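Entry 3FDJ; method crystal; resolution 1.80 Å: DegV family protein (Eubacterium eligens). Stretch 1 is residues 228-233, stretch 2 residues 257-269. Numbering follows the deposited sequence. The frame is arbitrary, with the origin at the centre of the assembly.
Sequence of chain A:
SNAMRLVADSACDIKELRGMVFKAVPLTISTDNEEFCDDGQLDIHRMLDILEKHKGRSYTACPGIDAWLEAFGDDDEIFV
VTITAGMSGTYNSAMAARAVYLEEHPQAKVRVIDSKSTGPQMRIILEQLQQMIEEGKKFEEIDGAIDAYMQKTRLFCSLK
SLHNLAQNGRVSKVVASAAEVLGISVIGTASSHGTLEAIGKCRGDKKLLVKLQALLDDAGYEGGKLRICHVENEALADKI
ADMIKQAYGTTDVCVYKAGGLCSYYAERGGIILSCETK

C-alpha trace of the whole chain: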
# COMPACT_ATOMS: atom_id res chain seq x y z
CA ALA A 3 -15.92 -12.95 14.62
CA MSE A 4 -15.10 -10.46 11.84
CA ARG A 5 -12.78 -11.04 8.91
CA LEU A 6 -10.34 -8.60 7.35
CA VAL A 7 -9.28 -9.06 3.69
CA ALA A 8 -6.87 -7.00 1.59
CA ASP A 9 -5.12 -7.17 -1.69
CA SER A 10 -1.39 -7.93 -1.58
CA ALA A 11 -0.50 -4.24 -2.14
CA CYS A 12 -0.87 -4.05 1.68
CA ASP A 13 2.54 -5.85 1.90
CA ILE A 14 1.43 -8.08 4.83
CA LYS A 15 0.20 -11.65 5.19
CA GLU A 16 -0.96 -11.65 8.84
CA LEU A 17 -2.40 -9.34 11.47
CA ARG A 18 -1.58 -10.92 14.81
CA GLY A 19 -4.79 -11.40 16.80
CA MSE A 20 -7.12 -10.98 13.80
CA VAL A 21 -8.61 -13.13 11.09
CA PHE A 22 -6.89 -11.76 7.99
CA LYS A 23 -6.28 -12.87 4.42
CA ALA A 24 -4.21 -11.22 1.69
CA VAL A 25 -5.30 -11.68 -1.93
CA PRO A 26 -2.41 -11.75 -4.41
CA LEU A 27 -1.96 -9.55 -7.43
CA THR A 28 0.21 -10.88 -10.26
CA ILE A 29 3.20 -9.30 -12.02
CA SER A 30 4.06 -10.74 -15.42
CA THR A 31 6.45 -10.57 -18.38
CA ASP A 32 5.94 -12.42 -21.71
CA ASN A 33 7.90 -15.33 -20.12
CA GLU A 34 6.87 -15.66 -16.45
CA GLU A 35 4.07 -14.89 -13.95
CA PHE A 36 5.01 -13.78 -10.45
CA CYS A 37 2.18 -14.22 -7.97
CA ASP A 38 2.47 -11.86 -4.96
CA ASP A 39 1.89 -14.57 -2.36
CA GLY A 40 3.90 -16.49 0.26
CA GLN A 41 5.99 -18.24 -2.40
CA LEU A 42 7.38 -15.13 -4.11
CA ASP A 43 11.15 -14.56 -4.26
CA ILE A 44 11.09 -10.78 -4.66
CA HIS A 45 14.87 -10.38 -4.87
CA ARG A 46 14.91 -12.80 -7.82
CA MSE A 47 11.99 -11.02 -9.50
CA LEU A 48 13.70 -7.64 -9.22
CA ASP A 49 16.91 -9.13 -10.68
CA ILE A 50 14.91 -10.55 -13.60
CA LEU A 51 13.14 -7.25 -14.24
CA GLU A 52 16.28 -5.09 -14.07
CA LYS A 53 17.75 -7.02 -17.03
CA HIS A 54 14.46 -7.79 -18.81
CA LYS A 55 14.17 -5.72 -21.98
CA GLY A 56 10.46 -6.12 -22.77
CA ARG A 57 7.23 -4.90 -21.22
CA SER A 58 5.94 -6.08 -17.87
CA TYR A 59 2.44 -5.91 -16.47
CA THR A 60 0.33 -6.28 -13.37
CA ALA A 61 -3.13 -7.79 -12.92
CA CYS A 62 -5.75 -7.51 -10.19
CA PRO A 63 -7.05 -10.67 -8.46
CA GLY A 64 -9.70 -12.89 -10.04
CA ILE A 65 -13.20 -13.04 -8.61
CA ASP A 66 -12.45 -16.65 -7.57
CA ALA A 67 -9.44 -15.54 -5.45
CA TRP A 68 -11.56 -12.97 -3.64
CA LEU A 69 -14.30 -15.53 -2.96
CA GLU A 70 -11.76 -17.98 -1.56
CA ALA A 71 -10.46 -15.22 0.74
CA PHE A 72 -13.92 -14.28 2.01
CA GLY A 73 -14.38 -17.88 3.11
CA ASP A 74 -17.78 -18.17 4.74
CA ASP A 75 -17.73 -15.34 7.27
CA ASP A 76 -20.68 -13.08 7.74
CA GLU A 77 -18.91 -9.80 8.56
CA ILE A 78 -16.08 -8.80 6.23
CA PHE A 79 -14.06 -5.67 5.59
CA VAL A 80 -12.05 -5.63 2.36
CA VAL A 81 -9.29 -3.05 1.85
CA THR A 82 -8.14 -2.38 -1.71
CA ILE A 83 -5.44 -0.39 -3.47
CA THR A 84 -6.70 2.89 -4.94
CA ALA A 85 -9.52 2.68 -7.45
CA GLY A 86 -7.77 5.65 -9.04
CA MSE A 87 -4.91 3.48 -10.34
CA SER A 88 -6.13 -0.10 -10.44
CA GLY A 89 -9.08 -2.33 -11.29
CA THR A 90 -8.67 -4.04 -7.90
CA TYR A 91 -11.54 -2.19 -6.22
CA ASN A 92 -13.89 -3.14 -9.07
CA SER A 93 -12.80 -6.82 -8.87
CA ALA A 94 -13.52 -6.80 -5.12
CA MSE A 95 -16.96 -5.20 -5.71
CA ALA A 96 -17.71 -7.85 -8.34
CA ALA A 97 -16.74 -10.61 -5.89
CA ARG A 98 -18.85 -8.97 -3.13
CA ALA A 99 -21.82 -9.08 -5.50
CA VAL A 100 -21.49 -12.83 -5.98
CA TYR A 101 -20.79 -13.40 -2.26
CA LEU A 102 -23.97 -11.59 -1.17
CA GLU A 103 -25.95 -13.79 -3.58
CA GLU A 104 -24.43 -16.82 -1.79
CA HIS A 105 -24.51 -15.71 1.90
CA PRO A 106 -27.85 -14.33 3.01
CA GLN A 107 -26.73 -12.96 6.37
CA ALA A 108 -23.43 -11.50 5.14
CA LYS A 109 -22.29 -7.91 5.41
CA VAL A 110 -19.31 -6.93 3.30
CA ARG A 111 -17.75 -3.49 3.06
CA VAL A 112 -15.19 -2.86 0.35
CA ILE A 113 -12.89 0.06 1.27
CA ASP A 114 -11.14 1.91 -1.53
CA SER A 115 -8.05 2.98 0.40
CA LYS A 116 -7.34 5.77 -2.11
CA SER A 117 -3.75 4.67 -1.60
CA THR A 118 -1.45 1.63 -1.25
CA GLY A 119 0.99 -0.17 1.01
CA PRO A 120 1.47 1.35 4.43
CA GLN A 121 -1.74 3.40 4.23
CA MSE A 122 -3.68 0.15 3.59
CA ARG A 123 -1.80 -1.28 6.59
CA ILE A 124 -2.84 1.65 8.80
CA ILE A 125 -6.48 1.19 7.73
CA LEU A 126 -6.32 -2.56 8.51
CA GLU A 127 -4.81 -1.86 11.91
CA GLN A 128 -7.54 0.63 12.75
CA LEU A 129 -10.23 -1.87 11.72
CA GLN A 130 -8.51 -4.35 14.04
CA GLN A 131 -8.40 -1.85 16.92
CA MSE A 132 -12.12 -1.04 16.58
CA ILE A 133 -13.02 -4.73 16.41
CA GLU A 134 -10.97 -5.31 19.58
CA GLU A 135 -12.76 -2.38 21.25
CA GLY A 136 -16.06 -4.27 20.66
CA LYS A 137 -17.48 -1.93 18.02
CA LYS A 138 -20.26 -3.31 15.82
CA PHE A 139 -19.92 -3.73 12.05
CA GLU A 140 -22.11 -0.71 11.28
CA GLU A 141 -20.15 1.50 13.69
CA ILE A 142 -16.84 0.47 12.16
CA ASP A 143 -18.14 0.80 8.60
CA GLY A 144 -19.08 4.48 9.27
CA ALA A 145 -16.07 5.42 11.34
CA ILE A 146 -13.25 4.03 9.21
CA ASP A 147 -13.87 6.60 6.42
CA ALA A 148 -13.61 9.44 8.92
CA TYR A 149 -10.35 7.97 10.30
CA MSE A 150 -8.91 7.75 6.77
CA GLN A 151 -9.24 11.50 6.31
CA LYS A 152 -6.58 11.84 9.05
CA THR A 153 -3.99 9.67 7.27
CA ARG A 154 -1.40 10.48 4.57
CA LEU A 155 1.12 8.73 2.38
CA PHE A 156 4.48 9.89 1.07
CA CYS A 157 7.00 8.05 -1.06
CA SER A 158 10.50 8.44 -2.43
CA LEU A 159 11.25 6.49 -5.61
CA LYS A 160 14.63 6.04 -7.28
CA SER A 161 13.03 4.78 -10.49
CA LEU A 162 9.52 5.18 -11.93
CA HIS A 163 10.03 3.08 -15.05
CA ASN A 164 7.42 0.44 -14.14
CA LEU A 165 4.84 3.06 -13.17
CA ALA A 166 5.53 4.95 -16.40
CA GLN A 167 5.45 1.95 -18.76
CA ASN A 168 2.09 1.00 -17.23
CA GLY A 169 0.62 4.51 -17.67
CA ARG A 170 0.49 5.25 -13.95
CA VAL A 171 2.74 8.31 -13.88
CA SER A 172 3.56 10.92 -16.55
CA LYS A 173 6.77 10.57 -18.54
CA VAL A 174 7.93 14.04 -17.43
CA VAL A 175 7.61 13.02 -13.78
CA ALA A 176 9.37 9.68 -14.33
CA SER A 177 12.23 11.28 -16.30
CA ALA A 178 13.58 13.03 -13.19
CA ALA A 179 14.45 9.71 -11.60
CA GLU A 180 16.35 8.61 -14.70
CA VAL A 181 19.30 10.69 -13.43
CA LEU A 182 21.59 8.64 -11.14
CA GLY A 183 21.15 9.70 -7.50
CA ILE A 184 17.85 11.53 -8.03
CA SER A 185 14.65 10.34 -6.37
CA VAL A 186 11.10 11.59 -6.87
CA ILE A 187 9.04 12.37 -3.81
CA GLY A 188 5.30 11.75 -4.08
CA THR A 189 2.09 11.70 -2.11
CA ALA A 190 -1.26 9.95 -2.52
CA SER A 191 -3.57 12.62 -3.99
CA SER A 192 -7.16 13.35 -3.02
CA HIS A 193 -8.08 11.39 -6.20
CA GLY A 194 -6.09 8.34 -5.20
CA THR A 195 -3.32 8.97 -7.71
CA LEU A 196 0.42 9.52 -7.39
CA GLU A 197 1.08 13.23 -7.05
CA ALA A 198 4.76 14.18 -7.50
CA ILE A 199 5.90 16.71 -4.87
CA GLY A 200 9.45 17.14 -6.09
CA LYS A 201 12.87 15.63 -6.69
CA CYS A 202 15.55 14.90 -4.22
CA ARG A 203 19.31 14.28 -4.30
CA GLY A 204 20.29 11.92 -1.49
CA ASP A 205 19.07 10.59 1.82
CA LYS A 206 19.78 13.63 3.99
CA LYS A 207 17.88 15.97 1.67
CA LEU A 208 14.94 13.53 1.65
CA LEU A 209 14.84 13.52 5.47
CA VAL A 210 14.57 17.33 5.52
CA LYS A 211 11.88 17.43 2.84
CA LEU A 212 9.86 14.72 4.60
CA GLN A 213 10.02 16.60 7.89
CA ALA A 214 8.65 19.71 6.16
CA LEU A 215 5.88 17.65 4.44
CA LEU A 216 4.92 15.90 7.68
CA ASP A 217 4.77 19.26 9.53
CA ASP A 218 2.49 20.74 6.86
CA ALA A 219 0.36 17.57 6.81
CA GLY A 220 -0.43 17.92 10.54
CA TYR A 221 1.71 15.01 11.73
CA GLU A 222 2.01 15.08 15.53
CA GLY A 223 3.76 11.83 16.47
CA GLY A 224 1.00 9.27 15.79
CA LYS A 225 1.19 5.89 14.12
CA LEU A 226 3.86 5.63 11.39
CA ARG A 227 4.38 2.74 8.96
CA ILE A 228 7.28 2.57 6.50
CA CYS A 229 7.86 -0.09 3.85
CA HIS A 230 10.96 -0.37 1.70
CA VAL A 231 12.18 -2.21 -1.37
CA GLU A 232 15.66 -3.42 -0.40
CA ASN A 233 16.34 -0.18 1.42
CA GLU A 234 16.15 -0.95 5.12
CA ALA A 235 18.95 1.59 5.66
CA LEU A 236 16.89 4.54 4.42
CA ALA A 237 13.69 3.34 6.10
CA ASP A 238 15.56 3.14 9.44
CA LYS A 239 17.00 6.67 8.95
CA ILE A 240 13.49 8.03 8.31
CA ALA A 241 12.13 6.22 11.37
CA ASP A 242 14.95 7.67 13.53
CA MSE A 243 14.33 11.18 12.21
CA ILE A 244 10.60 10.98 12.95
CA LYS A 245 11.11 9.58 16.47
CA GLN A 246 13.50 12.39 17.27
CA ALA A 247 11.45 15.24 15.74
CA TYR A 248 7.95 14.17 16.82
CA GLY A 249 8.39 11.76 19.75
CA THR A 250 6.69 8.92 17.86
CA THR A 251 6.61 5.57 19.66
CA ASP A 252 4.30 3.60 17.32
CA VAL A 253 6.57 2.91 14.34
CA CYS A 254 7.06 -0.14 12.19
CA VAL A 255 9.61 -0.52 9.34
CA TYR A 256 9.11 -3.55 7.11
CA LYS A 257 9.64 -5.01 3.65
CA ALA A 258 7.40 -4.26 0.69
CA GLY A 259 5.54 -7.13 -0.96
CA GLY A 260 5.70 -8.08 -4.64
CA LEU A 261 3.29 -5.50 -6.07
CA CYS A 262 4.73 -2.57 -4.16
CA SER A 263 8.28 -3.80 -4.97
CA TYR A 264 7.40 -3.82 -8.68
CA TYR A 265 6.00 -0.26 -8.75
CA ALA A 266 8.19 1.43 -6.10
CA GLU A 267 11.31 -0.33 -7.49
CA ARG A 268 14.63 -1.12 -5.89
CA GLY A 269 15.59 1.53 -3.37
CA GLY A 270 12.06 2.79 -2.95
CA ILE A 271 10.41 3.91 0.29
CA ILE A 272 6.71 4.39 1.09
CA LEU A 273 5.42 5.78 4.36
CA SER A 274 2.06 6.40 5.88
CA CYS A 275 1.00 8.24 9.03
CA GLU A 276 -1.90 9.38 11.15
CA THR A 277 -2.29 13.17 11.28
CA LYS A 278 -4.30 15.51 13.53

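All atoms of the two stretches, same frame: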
# COMPACT_ATOMS: atom_id res chain seq x y z
N ILE A 228 6.36 2.35 7.62
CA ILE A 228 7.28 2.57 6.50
C ILE A 228 7.64 1.22 5.88
O ILE A 228 8.15 0.33 6.58
CB ILE A 228 8.60 3.25 6.97
CG1 ILE A 228 8.34 4.50 7.82
CG2 ILE A 228 9.52 3.53 5.76
CD1 ILE A 228 9.62 5.13 8.48
N CYS A 229 7.37 1.06 4.58
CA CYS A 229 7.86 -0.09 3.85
C CYS A 229 8.96 0.34 2.87
O CYS A 229 9.06 1.52 2.49
CB CYS A 229 6.75 -0.89 3.15
SG CYS A 229 6.21 -0.16 1.70
N HIS A 230 9.84 -0.60 2.55
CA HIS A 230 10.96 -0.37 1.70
C HIS A 230 11.19 -1.54 0.76
O HIS A 230 10.83 -2.68 1.07
CB HIS A 230 12.23 -0.11 2.53
CG HIS A 230 12.69 -1.30 3.29
ND1 HIS A 230 13.51 -2.26 2.75
CD2 HIS A 230 12.38 -1.72 4.54
CE1 HIS A 230 13.71 -3.21 3.64
NE2 HIS A 230 13.04 -2.91 4.74
N VAL A 231 11.79 -1.23 -0.37
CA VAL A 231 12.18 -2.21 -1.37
C VAL A 231 13.69 -2.28 -1.35
O VAL A 231 14.37 -1.48 -2.02
CB VAL A 231 11.73 -1.81 -2.77
CG1 VAL A 231 12.03 -2.95 -3.75
CG2 VAL A 231 10.25 -1.41 -2.79
N GLU A 232 14.20 -3.22 -0.57
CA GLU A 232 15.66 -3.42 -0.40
C GLU A 232 16.35 -2.12 -0.03
O GLU A 232 17.40 -1.79 -0.55
CB GLU A 232 16.25 -4.08 -1.65
CG GLU A 232 15.54 -5.40 -1.96
CD GLU A 232 16.29 -6.31 -2.92
OE1 GLU A 232 17.14 -5.83 -3.70
OE2 GLU A 232 16.00 -7.53 -2.89
N ASN A 233 15.73 -1.37 0.88
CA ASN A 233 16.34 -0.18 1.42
C ASN A 233 16.01 -0.00 2.88
O ASN A 233 15.48 1.01 3.31
CB ASN A 233 15.95 1.04 0.61
CG ASN A 233 16.95 2.15 0.75
OD1 ASN A 233 17.88 2.05 1.57
ND2 ASN A 233 16.81 3.20 -0.06
N LYS A 257 9.41 -4.82 5.08
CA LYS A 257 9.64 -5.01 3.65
C LYS A 257 8.34 -4.89 2.84
O LYS A 257 7.30 -5.43 3.21
CB LYS A 257 10.26 -6.37 3.38
CG LYS A 257 11.61 -6.61 4.03
CD LYS A 257 12.15 -7.98 3.64
CE LYS A 257 13.50 -8.21 4.26
NZ LYS A 257 13.36 -8.24 5.74
N ALA A 258 8.47 -4.26 1.69
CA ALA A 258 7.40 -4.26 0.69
C ALA A 258 7.15 -5.66 0.15
O ALA A 258 8.04 -6.51 0.14
CB ALA A 258 7.75 -3.29 -0.44
N GLY A 259 5.90 -5.91 -0.27
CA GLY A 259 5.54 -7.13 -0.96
C GLY A 259 5.84 -7.00 -2.43
O GLY A 259 6.46 -6.02 -2.84
N GLY A 260 5.40 -7.99 -3.21
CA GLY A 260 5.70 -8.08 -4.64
C GLY A 260 5.19 -6.90 -5.46
O GLY A 260 5.93 -6.33 -6.24
N LEU A 261 3.92 -6.56 -5.29
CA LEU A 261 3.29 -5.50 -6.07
C LEU A 261 3.94 -4.17 -5.79
O LEU A 261 4.32 -3.43 -6.70
CB LEU A 261 1.79 -5.44 -5.73
CG LEU A 261 0.90 -4.53 -6.58
CD1 LEU A 261 1.07 -3.06 -6.22
CD2 LEU A 261 1.15 -4.79 -8.09
N CYS A 262 4.07 -3.82 -4.51
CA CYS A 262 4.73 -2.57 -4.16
C CYS A 262 6.21 -2.57 -4.57
O CYS A 262 6.71 -1.53 -4.98
CB CYS A 262 4.55 -2.22 -2.69
SG CYS A 262 2.81 -1.67 -2.30
N SER A 263 6.88 -3.71 -4.52
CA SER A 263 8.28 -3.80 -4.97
C SER A 263 8.39 -3.54 -6.47
O SER A 263 9.29 -2.85 -6.91
CB SER A 263 8.92 -5.14 -4.58
OG SER A 263 9.04 -5.27 -3.16
N TYR A 264 7.42 -4.04 -7.23
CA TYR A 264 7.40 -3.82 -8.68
C TYR A 264 7.27 -2.32 -9.02
O TYR A 264 8.03 -1.81 -9.83
CB TYR A 264 6.30 -4.65 -9.35
CG TYR A 264 6.14 -4.37 -10.82
CD1 TYR A 264 7.02 -4.93 -11.74
CD2 TYR A 264 5.14 -3.53 -11.30
CE1 TYR A 264 6.93 -4.65 -13.08
CE2 TYR A 264 5.02 -3.25 -12.68
CZ TYR A 264 5.92 -3.82 -13.56
OH TYR A 264 5.87 -3.58 -14.91
N TYR A 265 6.31 -1.65 -8.40
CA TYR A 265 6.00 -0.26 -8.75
C TYR A 265 6.86 0.78 -8.04
O TYR A 265 7.14 1.84 -8.62
CB TYR A 265 4.50 0.02 -8.53
CG TYR A 265 3.63 -0.48 -9.67
CD1 TYR A 265 3.80 0.03 -10.96
CD2 TYR A 265 2.66 -1.47 -9.47
CE1 TYR A 265 3.01 -0.42 -12.02
CE2 TYR A 265 1.86 -1.91 -10.52
CZ TYR A 265 2.04 -1.38 -11.78
OH TYR A 265 1.28 -1.83 -12.84
N ALA A 266 7.27 0.51 -6.81
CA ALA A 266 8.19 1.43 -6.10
C ALA A 266 9.65 1.27 -6.53
O ALA A 266 10.44 2.22 -6.46
CB ALA A 266 8.06 1.30 -4.59
N GLU A 267 9.98 0.06 -6.97
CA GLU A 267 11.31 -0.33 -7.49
C GLU A 267 12.41 -0.36 -6.44
O GLU A 267 12.24 0.12 -5.32
CB GLU A 267 11.70 0.48 -8.73
CG GLU A 267 10.72 0.23 -9.86
CD GLU A 267 11.22 0.67 -11.22
OE1 GLU A 267 12.38 0.34 -11.58
OE2 GLU A 267 10.41 1.30 -11.95
N ARG A 268 13.51 -0.99 -6.80
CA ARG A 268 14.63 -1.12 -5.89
C ARG A 268 15.03 0.24 -5.37
O ARG A 268 15.15 1.21 -6.13
CB ARG A 268 15.82 -1.77 -6.60
CG ARG A 268 16.65 -2.62 -5.72
CD ARG A 268 17.46 -3.60 -6.57
NE ARG A 268 17.26 -4.98 -6.14
CZ ARG A 268 17.45 -6.06 -6.89
NH1 ARG A 268 17.82 -5.95 -8.17
NH2 ARG A 268 17.25 -7.26 -6.37
N GLY A 269 15.19 0.32 -4.05
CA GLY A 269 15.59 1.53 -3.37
C GLY A 269 14.42 2.31 -2.81
O GLY A 269 14.59 3.22 -2.00

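The contact begins where a strand ending at His 230 runs parallel to the chain at Lys 257, and it continues as both stretches turn into loops. At the strand end the carbonyl of His 230 accepts a nearly straight hydrogen bond from the backbone of Ala 258, with N of Ala 258 2.9 Å from O of His 230. One residue on, O of Val 231 is satisfied from the far end of the second stretch: N of Gly 269 donates to it at 2.8 Å. Successive carbonyls of the first stretch thus bind the two ends of a segment that encloses the helix 260-266.

Val 231 fills the space between these ends. Its CG2 lies 3.9 Å from CB of Ala 258 and 3.9 Å from CB of Ala 266, so one methyl meets both Ala 258, just ahead of the N-cap Gly 259, and Ala 266, the last residue of the helix. Both alanines point toward the first stretch, and their single methyls reach the valine without side-chain bulk. Cys 229 extends the apolar patch, its SG 4.1 Å from CB of Ala 258.

The carbonyl of Gly 259, at the N-cap position, is satisfied twice from the helix. O of Gly 259 accepts from N of Ser 263 at 2.9 Å and also from OG of Ser 263 at 2.7 Å; the serine hydroxyl therefore donates back to the main chain, which suits a polar side chain in this buried place. After the helix, Glu 267 has positive phi. Gly 269 also has positive phi, at 96°, and here a CB would be jammed against the preceding carbonyl oxygen, so the backbone itself calls for glycine.

The charged pair lies at the more exposed margin. OE1 of Glu 232 forms a salt bridge with Arg 268, accepting from NE at 2.6 Å and, weakly, from NH2 at 3.0 Å. The carboxylate oxygen approaches the edge of the guanidinium near its plane, where the N-H groups point. OE2 of Glu 232 and NH1 of Arg 268 find hydrogen bonds elsewhere in the structure.

Asn 233 uses both ends of its amide. ND2 donates to O of Gly 269 at 2.9 Å and 177°, while its side chain caps a backbone N just past the stretch, at the start of the next helix. The backbone N of Asn 233 donates to ND1 of His 230 at 3.0 Å, so the imidazole braces the turn locally, while CA of Lys 257 lies over one face of its ring.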